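Local coordinates for protein 361aa long hypothetical D-aminopeptidase (Pyrococcus horikoshii, PDB 2DRH) that probably acts as an aminopeptidase of the S58 (DmpA-like) family, although its substrate is not established, at residues L204-F209 / S239-I243; G265-T269 / V319-I324; G46-T50 / M333-D337. All coordinates share one frame; numbering follows the deposited sequence.

Overall arrangement
The N-terminal part of the chain opens contact 3 at residues 46-50, where strand 48-56 begins. That loop stays open for most of the chain and closes only at 333-337. The other two contacts nest inside it, one after the other. Contact 1 closes first, joining strand 198-207 to strand 240-246. The chain then enters helix 252-268, whose end opens contact 2, and helix 309-328 closes it. Contacts 1 and 2 touch: V205 of the strand and F209 of the loop after it pack on the helix pair. Contact 3 lies apart, its centre about 20 Å from that of contact 1. It ties the short strand 333-334 to the sheet holding strand 48-56.

Contact 1: residues L204-F209 / S239-I243; sequences LVLSNF and SIIMI
L204 and I243 face each other as an antiparallel hydrogen-bonded pair. I243 N reaches L204 O at 2.9 Å, and L204 N returns the bond to I243 O at 3.0 Å. L206 and I241 form the next such pair. The strands run at 178° to each other, so the pairing is almost exactly antiparallel.

The tight part is the face that carries V205, I240 and M242, with F209 added from the following loop. V205 CG1 lies 3.8 Å from M242 CG. F209 and I240 lie side by side and point the same way, with F209 CE1 3.6 Å from I240 CD1. I240 CG1 stands anti to the backbone N (chi1 175°), which carries CD1 to F209 CE1.

The looser end is at N208 and S239, both partly exposed. S239 N meets N208 O at 3.0 Å, but from above the carbonyl plane. N208 ND2 touches S239 CB at 3.6 Å and bonds weakly to N137 O, while N208 OD1 is held by S177 N.

Strand 278-285 continues the sheet beside 240-246. Helix 252-268 covers F209, I240 and M242 through L266, and S326 of helix 309-328 bonds S207 OG. On the other face L206 and I241 pack on strand 132-136 of the second sheet, consistent with the layered alpha-beta-beta-alpha fold of DmpA relatives.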
loop_
_atom_site.group_PDB
_atom_site.type_symbol
_atom_site.label_atom_id
_atom_site.label_comp_id
_atom_site.label_asym_id
_atom_site.label_seq_id
_atom_site.Cartn_x
_atom_site.Cartn_y
_atom_site.Cartn_z
ATOM N N LEU A 204 15.233 -17.908 7.415
ATOM C CA LEU A 204 15.849 -17.677 8.707
ATOM C C LEU A 204 14.852 -16.811 9.472
ATOM O O LEU A 204 14.406 -15.769 8.980
ATOM C CB LEU A 204 17.186 -16.947 8.557
ATOM C CG LEU A 204 17.895 -16.625 9.881
ATOM C CD1 LEU A 204 19.364 -16.398 9.628
ATOM C CD2 LEU A 204 17.274 -15.386 10.543
ATOM N N VAL A 205 14.487 -17.241 10.670
ATOM C CA VAL A 205 13.536 -16.473 11.449
ATOM C C VAL A 205 14.070 -16.115 12.820
ATOM O O VAL A 205 14.915 -16.811 13.376
ATOM C CB VAL A 205 12.208 -17.243 11.639
ATOM C CG1 VAL A 205 11.631 -17.647 10.281
ATOM C CG2 VAL A 205 12.441 -18.463 12.524
ATOM N N LEU A 206 13.564 -15.007 13.347
ATOM C CA LEU A 206 13.911 -14.524 14.677
ATOM C C LEU A 206 12.545 -14.555 15.338
ATOM O O LEU A 206 11.730 -13.666 15.114
ATOM C CB LEU A 206 14.448 -13.086 14.611
ATOM C CG LEU A 206 14.729 -12.388 15.949
ATOM C CD1 LEU A 206 15.728 -13.202 16.746
ATOM C CD2 LEU A 206 15.252 -10.978 15.709
ATOM N N SER A 207 12.289 -15.602 16.117
ATOM C CA SER A 207 10.996 -15.776 16.763
ATOM C C SER A 207 10.926 -15.133 18.131
ATOM O O SER A 207 11.806 -15.328 18.966
ATOM C CB SER A 207 10.672 -17.266 16.887
ATOM O OG SER A 207 11.597 -17.909 17.749
ATOM N N ASN A 208 9.855 -14.387 18.368
ATOM C CA ASN A 208 9.681 -13.713 19.648
ATOM C C ASN A 208 8.207 -13.391 19.846
ATOM O O ASN A 208 7.855 -12.288 20.267
ATOM C CB ASN A 208 10.514 -12.426 19.671
ATOM C CG ASN A 208 10.483 -11.733 21.021
ATOM O OD1 ASN A 208 10.895 -12.302 22.037
ATOM N ND2 ASN A 208 9.988 -10.501 21.039
ATOM N N PHE A 209 7.351 -14.367 19.557
ATOM C CA PHE A 209 5.903 -14.178 19.657
ATOM C C PHE A 209 5.164 -15.374 20.237
ATOM O O PHE A 209 5.757 -16.398 20.588
ATOM C CB PHE A 209 5.316 -13.935 18.266
ATOM C CG PHE A 209 5.329 -15.169 17.391
ATOM C CD1 PHE A 209 6.503 -15.579 16.753
ATOM C CD2 PHE A 209 4.187 -15.953 17.251
ATOM C CE1 PHE A 209 6.536 -16.763 15.987
ATOM C CE2 PHE A 209 4.208 -17.137 16.489
ATOM C CZ PHE A 209 5.385 -17.538 15.859
ATOM N N SER A 239 6.158 -10.817 18.270
ATOM C CA SER A 239 7.133 -10.203 17.387
ATOM C C SER A 239 7.922 -11.274 16.619
ATOM O O SER A 239 8.262 -12.320 17.174
ATOM C CB SER A 239 8.078 -9.341 18.223
ATOM O OG SER A 239 9.143 -8.833 17.453
ATOM N N ILE A 240 8.195 -11.025 15.344
ATOM C CA ILE A 240 8.965 -11.980 14.543
ATOM C C ILE A 240 9.392 -11.434 13.185
ATOM O O ILE A 240 8.629 -10.761 12.494
ATOM C CB ILE A 240 8.194 -13.315 14.319
ATOM C CG1 ILE A 240 8.992 -14.219 13.362
ATOM C CG2 ILE A 240 6.795 -13.035 13.773
ATOM C CD1 ILE A 240 8.370 -15.567 13.088
ATOM N N ILE A 241 10.633 -11.727 12.815
ATOM C CA ILE A 241 11.167 -11.282 11.540
ATOM C C ILE A 241 11.445 -12.524 10.716
ATOM O O ILE A 241 12.063 -13.471 11.200
ATOM C CB ILE A 241 12.490 -10.492 11.716
ATOM C CG1 ILE A 241 12.267 -9.285 12.644
ATOM C CG2 ILE A 241 13.020 -10.054 10.350
ATOM C CD1 ILE A 241 11.215 -8.285 12.148
ATOM N N MET A 242 10.980 -12.524 9.475
ATOM C CA MET A 242 11.196 -13.666 8.596
ATOM C C MET A 242 12.010 -13.219 7.400
ATOM O O MET A 242 11.619 -12.305 6.679
ATOM C CB MET A 242 9.850 -14.253 8.151
ATOM C CG MET A 242 9.118 -14.971 9.276
ATOM S SD MET A 242 7.322 -14.818 9.215
ATOM C CE MET A 242 7.152 -13.181 9.945
ATOM N N ILE A 243 13.160 -13.850 7.208
ATOM C CA ILE A 243 14.028 -13.504 6.090
ATOM C C ILE A 243 14.003 -14.651 5.096
ATOM O O ILE A 243 14.380 -15.779 5.418
ATOM C CB ILE A 243 15.481 -13.265 6.555
ATOM C CG1 ILE A 243 15.512 -12.171 7.626
ATOM C CG2 ILE A 243 16.357 -12.863 5.365
ATOM C CD1 ILE A 243 14.988 -10.828 7.151
#

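Contact 2: residues G265-T269 / V319-I324; sequences GLART and VEEAII
This is a buried helix-helix contact, where the C-terminal end of helix 252-268 packs on helix 309-328, outside the sheet that holds strand 240-246. The nearest CA atoms across the contact are those of G265 and E320, 4.2 Å apart. A side chain on G265 would run into E320 N and V319 CB. V319 CG1 instead sits against the bare backbone of G265 and L266.

I323 crosses next to L266, and its CD1 lies 3.7 Å from L266 CA. T269 packs against I323 and E320. Its OG1 sits between the backbone N and the carbonyl carbon (chi1 65°) and donates to L266 O at 2.9 Å. L266 O also accepts from T269 N. The methyl CG2 then slides along E320, 3.5 Å from E320 CG.

E320 is extended and carries its carboxylate past T269 to R268. R268 NE donates to the syn side of E320 OE1 at 2.9 Å. The oxygen lies in the guanidinium plane, although the two flat groups are turned 48° apart. A water joins R268 NH2 to E320 OE2. With an alanine here in place of E320, R268 would probably lose its charged mate, the bridging water one acceptor, and T269 CG2 its contact with the CG methylene.

R268 NH1 bonds weakly to A267 O of the second subunit. E320 thus probably helps to orient R268, whose NH1 lies at a subunit interface, and the negative charge of E320 probably offsets that of the guanidinium there.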
loop_
_atom_site.group_PDB
_atom_site.type_symbol
_atom_site.label_atom_id
_atom_site.label_comp_id
_atom_site.label_asym_id
_atom_site.label_seq_id
_atom_site.Cartn_x
_atom_site.Cartn_y
_atom_site.Cartn_z
ATOM N N GLY A 265 3.192 -19.721 6.838
ATOM C CA GLY A 265 3.946 -20.579 7.733
ATOM C C GLY A 265 3.814 -20.113 9.176
ATOM O O GLY A 265 3.672 -20.922 10.088
ATOM N N LEU A 266 3.866 -18.802 9.380
ATOM C CA LEU A 266 3.736 -18.229 10.714
ATOM C C LEU A 266 2.406 -18.646 11.340
ATOM O O LEU A 266 2.370 -19.172 12.446
ATOM C CB LEU A 266 3.821 -16.699 10.632
ATOM C CG LEU A 266 3.512 -15.842 11.871
ATOM C CD1 LEU A 266 4.417 -16.244 13.018
ATOM C CD2 LEU A 266 3.707 -14.360 11.534
ATOM N N ALA A 267 1.318 -18.415 10.615
ATOM C CA ALA A 267 -0.025 -18.749 11.087
ATOM C C ALA A 267 -0.188 -20.215 11.478
ATOM O O ALA A 267 -0.882 -20.536 12.447
ATOM C CB ALA A 267 -1.041 -18.397 10.017
ATOM N N ARG A 268 0.455 -21.096 10.715
ATOM C CA ARG A 268 0.377 -22.527 10.942
ATOM C C ARG A 268 1.054 -23.013 12.226
ATOM O O ARG A 268 0.756 -24.103 12.692
ATOM C CB ARG A 268 0.919 -23.277 9.712
ATOM C CG ARG A 268 -0.034 -23.215 8.511
ATOM C CD ARG A 268 0.534 -23.883 7.253
ATOM N NE ARG A 268 0.678 -25.332 7.385
ATOM C CZ ARG A 268 -0.296 -26.216 7.173
ATOM N NH1 ARG A 268 -1.507 -25.809 6.812
ATOM N NH2 ARG A 268 -0.054 -27.515 7.315
ATOM N N THR A 269 1.956 -22.220 12.797
ATOM C CA THR A 269 2.600 -22.610 14.044
ATOM C C THR A 269 1.859 -21.977 15.229
ATOM O O THR A 269 2.241 -22.173 16.382
ATOM C CB THR A 269 4.082 -22.155 14.117
ATOM O OG1 THR A 269 4.140 -20.723 14.131
ATOM C CG2 THR A 269 4.881 -22.691 12.929
ATOM N N VAL A 319 9.337 -21.397 6.382
ATOM C CA VAL A 319 9.051 -20.550 7.539
ATOM C C VAL A 319 8.490 -21.362 8.697
ATOM O O VAL A 319 8.955 -21.231 9.817
ATOM C CB VAL A 319 8.055 -19.415 7.186
ATOM C CG1 VAL A 319 7.552 -18.718 8.475
ATOM C CG2 VAL A 319 8.742 -18.394 6.285
ATOM N N GLU A 320 7.504 -22.213 8.428
ATOM C CA GLU A 320 6.908 -23.013 9.493
ATOM C C GLU A 320 7.952 -23.853 10.220
ATOM O O GLU A 320 7.999 -23.855 11.453
ATOM C CB GLU A 320 5.799 -23.925 8.953
ATOM C CG GLU A 320 5.051 -24.693 10.051
ATOM C CD GLU A 320 3.916 -25.567 9.522
ATOM O OE1 GLU A 320 3.375 -25.265 8.430
ATOM O OE2 GLU A 320 3.552 -26.547 10.211
ATOM N N GLU A 321 8.789 -24.568 9.469
ATOM C CA GLU A 321 9.795 -25.382 10.119
ATOM C C GLU A 321 10.834 -24.498 10.800
ATOM O O GLU A 321 11.272 -24.798 11.912
ATOM C CB GLU A 321 10.489 -26.326 9.126
ATOM C CG GLU A 321 11.160 -27.519 9.828
ATOM C CD GLU A 321 12.225 -28.212 8.985
ATOM O OE1 GLU A 321 11.953 -28.547 7.813
ATOM O OE2 GLU A 321 13.338 -28.428 9.509
ATOM N N ALA A 322 11.224 -23.409 10.141
ATOM C CA ALA A 322 12.220 -22.505 10.709
ATOM C C ALA A 322 11.787 -22.002 12.085
ATOM O O ALA A 322 12.621 -21.849 12.982
ATOM C CB ALA A 322 12.466 -21.329 9.779
ATOM N N ILE A 323 10.493 -21.744 12.249
ATOM C CA ILE A 323 9.977 -21.272 13.528
ATOM C C ILE A 323 10.131 -22.371 14.566
ATOM O O ILE A 323 10.646 -22.134 15.661
ATOM C CB ILE A 323 8.487 -20.870 13.427
ATOM C CG1 ILE A 323 8.352 -19.618 12.553
ATOM C CG2 ILE A 323 7.909 -20.619 14.828
ATOM C CD1 ILE A 323 6.920 -19.216 12.254
ATOM N N ILE A 324 9.694 -23.579 14.220
ATOM C CA ILE A 324 9.804 -24.702 15.141
ATOM C C ILE A 324 11.274 -24.951 15.519
ATOM O O ILE A 324 11.597 -25.120 16.702
ATOM C CB ILE A 324 9.185 -25.986 14.527
ATOM C CG1 ILE A 324 7.695 -25.759 14.253
ATOM C CG2 ILE A 324 9.391 -27.172 15.454
ATOM C CD1 ILE A 324 6.910 -25.206 15.441
HETATM O O HOH W 1 2.169 -28.139 8.681
#

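Contact 3: residues G46-T50 / M333-D337; sequences GPVRT and MDGRD
R49 lays one face of its guanidinium over G335 CA. Its aliphatic part meets M333, with R49 CD 3.6 Å from M333 SD. The two chains cross obliquely, and M333 CG comes to the guanidinium edge.

A bend in the R49 chain (chi2 -79°) turns the head group back along its own strand. This serves two bonds. R49 NH1 donates to V48 O at 3.1 Å, from above the carbonyl plane. R49 NE donates across the contact to D334 O at 2.7 Å. The bond is bent, 131° at the hydrogen. That donor lies in the carbonyl plane of D334, but the oxygen is tilted 32° out of the guanidinium plane. The D334 carboxylate adds a weak, long salt bridge, R49 NH2 to OD2 at 3.4 Å, with the two planes steeply turned.

P47 packs farther along. Its ring follows a cis peptide bond and crosses the R336 side chain at about a right angle, with P47 CD 3.6 Å from R336 CA. R336 itself leads away: its NH1 holds D337 OD2 at 2.8 Å, and its NH2 bonds to V124 O of the third subunit.

The contact joins the start of strand 48-56 to strand 333-334, and M333 and R49 both rest on I35 of strand 28-36. R49 is buried and also donates through NH2 to G37 O. Its charge is thus probably met mainly by the backbone carbonyls of V48, D334 and G37. The carboxylate of D334 probably contributes a modest electrostatic share.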
loop_
_atom_site.group_PDB
_atom_site.type_symbol
_atom_site.label_atom_id
_atom_site.label_comp_id
_atom_site.label_asym_id
_atom_site.label_seq_id
_atom_site.Cartn_x
_atom_site.Cartn_y
_atom_site.Cartn_z
ATOM N N GLY A 46 22.422 -4.406 33.369
ATOM C CA GLY A 46 22.116 -5.786 33.038
ATOM C C GLY A 46 21.028 -6.353 33.926
ATOM O O GLY A 46 20.392 -5.601 34.662
ATOM N N PRO A 47 20.784 -7.675 33.892
ATOM C CA PRO A 47 21.448 -8.708 33.083
ATOM C C PRO A 47 21.323 -8.468 31.579
ATOM O O PRO A 47 20.328 -7.916 31.112
ATOM C CB PRO A 47 20.736 -9.989 33.511
ATOM C CG PRO A 47 20.340 -9.697 34.929
ATOM C CD PRO A 47 19.822 -8.288 34.826
ATOM N N VAL A 48 22.334 -8.888 30.824
ATOM C CA VAL A 48 22.323 -8.706 29.379
ATOM C C VAL A 48 22.154 -10.027 28.641
ATOM O O VAL A 48 22.934 -10.963 28.818
ATOM C CB VAL A 48 23.614 -8.019 28.886
ATOM C CG1 VAL A 48 24.814 -8.793 29.350
ATOM C CG2 VAL A 48 23.612 -7.926 27.364
ATOM N N ARG A 49 21.121 -10.084 27.807
ATOM C CA ARG A 49 20.804 -11.268 27.019
ATOM C C ARG A 49 20.315 -10.768 25.663
ATOM O O ARG A 49 19.123 -10.792 25.374
ATOM C CB ARG A 49 19.701 -12.075 27.711
ATOM C CG ARG A 49 19.998 -12.487 29.160
ATOM C CD ARG A 49 20.929 -13.695 29.255
ATOM N NE ARG A 49 21.020 -14.219 30.623
ATOM C CZ ARG A 49 21.735 -13.665 31.602
ATOM N NH1 ARG A 49 22.440 -12.561 31.378
ATOM N NH2 ARG A 49 21.740 -14.212 32.812
ATOM N N THR A 50 21.242 -10.292 24.839
ATOM C CA THR A 50 20.882 -9.768 23.533
ATOM C C THR A 50 21.976 -10.105 22.518
ATOM O O THR A 50 22.829 -10.950 22.780
ATOM C CB THR A 50 20.654 -8.229 23.612
ATOM O OG1 THR A 50 20.085 -7.764 22.386
ATOM C CG2 THR A 50 21.959 -7.495 23.864
ATOM N N MET A 333 17.051 -20.420 29.511
ATOM C CA MET A 333 17.798 -19.216 29.859
ATOM C C MET A 333 17.121 -18.291 30.860
ATOM O O MET A 333 15.921 -18.026 30.775
ATOM C CB MET A 333 18.111 -18.415 28.601
ATOM C CG MET A 333 18.763 -17.079 28.888
ATOM S SD MET A 333 19.314 -16.279 27.394
ATOM C CE MET A 333 20.771 -17.285 27.036
ATOM N N ASP A 334 17.916 -17.789 31.801
ATOM C CA ASP A 334 17.425 -16.872 32.817
ATOM C C ASP A 334 17.845 -15.472 32.399
ATOM O O ASP A 334 18.786 -15.307 31.622
ATOM C CB ASP A 334 18.038 -17.201 34.175
ATOM C CG ASP A 334 19.522 -16.920 34.222
ATOM O OD1 ASP A 334 20.274 -17.545 33.446
ATOM O OD2 ASP A 334 19.940 -16.069 35.030
ATOM N N GLY A 335 17.153 -14.464 32.914
ATOM C CA GLY A 335 17.492 -13.102 32.553
ATOM C C GLY A 335 17.170 -12.104 33.643
ATOM O O GLY A 335 17.110 -12.455 34.819
ATOM N N ARG A 336 16.959 -10.856 33.244
ATOM C CA ARG A 336 16.654 -9.789 34.187
ATOM C C ARG A 336 15.523 -10.172 35.126
ATOM O O ARG A 336 14.573 -10.840 34.727
ATOM C CB ARG A 336 16.315 -8.498 33.427
ATOM C CG ARG A 336 15.072 -8.554 32.546
ATOM C CD ARG A 336 13.857 -8.001 33.279
ATOM N NE ARG A 336 12.790 -7.605 32.360
ATOM C CZ ARG A 336 11.678 -6.976 32.734
ATOM N NH1 ARG A 336 11.484 -6.671 34.016
ATOM N NH2 ARG A 336 10.761 -6.649 31.828
ATOM N N ASP A 337 15.638 -9.742 36.377
ATOM C CA ASP A 337 14.649 -10.045 37.409
ATOM C C ASP A 337 14.385 -11.538 37.542
ATOM O O ASP A 337 13.262 -11.957 37.822
ATOM C CB ASP A 337 13.330 -9.316 37.138
ATOM C CG ASP A 337 13.462 -7.817 37.274
ATOM O OD1 ASP A 337 14.221 -7.367 38.163
ATOM O OD2 ASP A 337 12.801 -7.089 36.505
#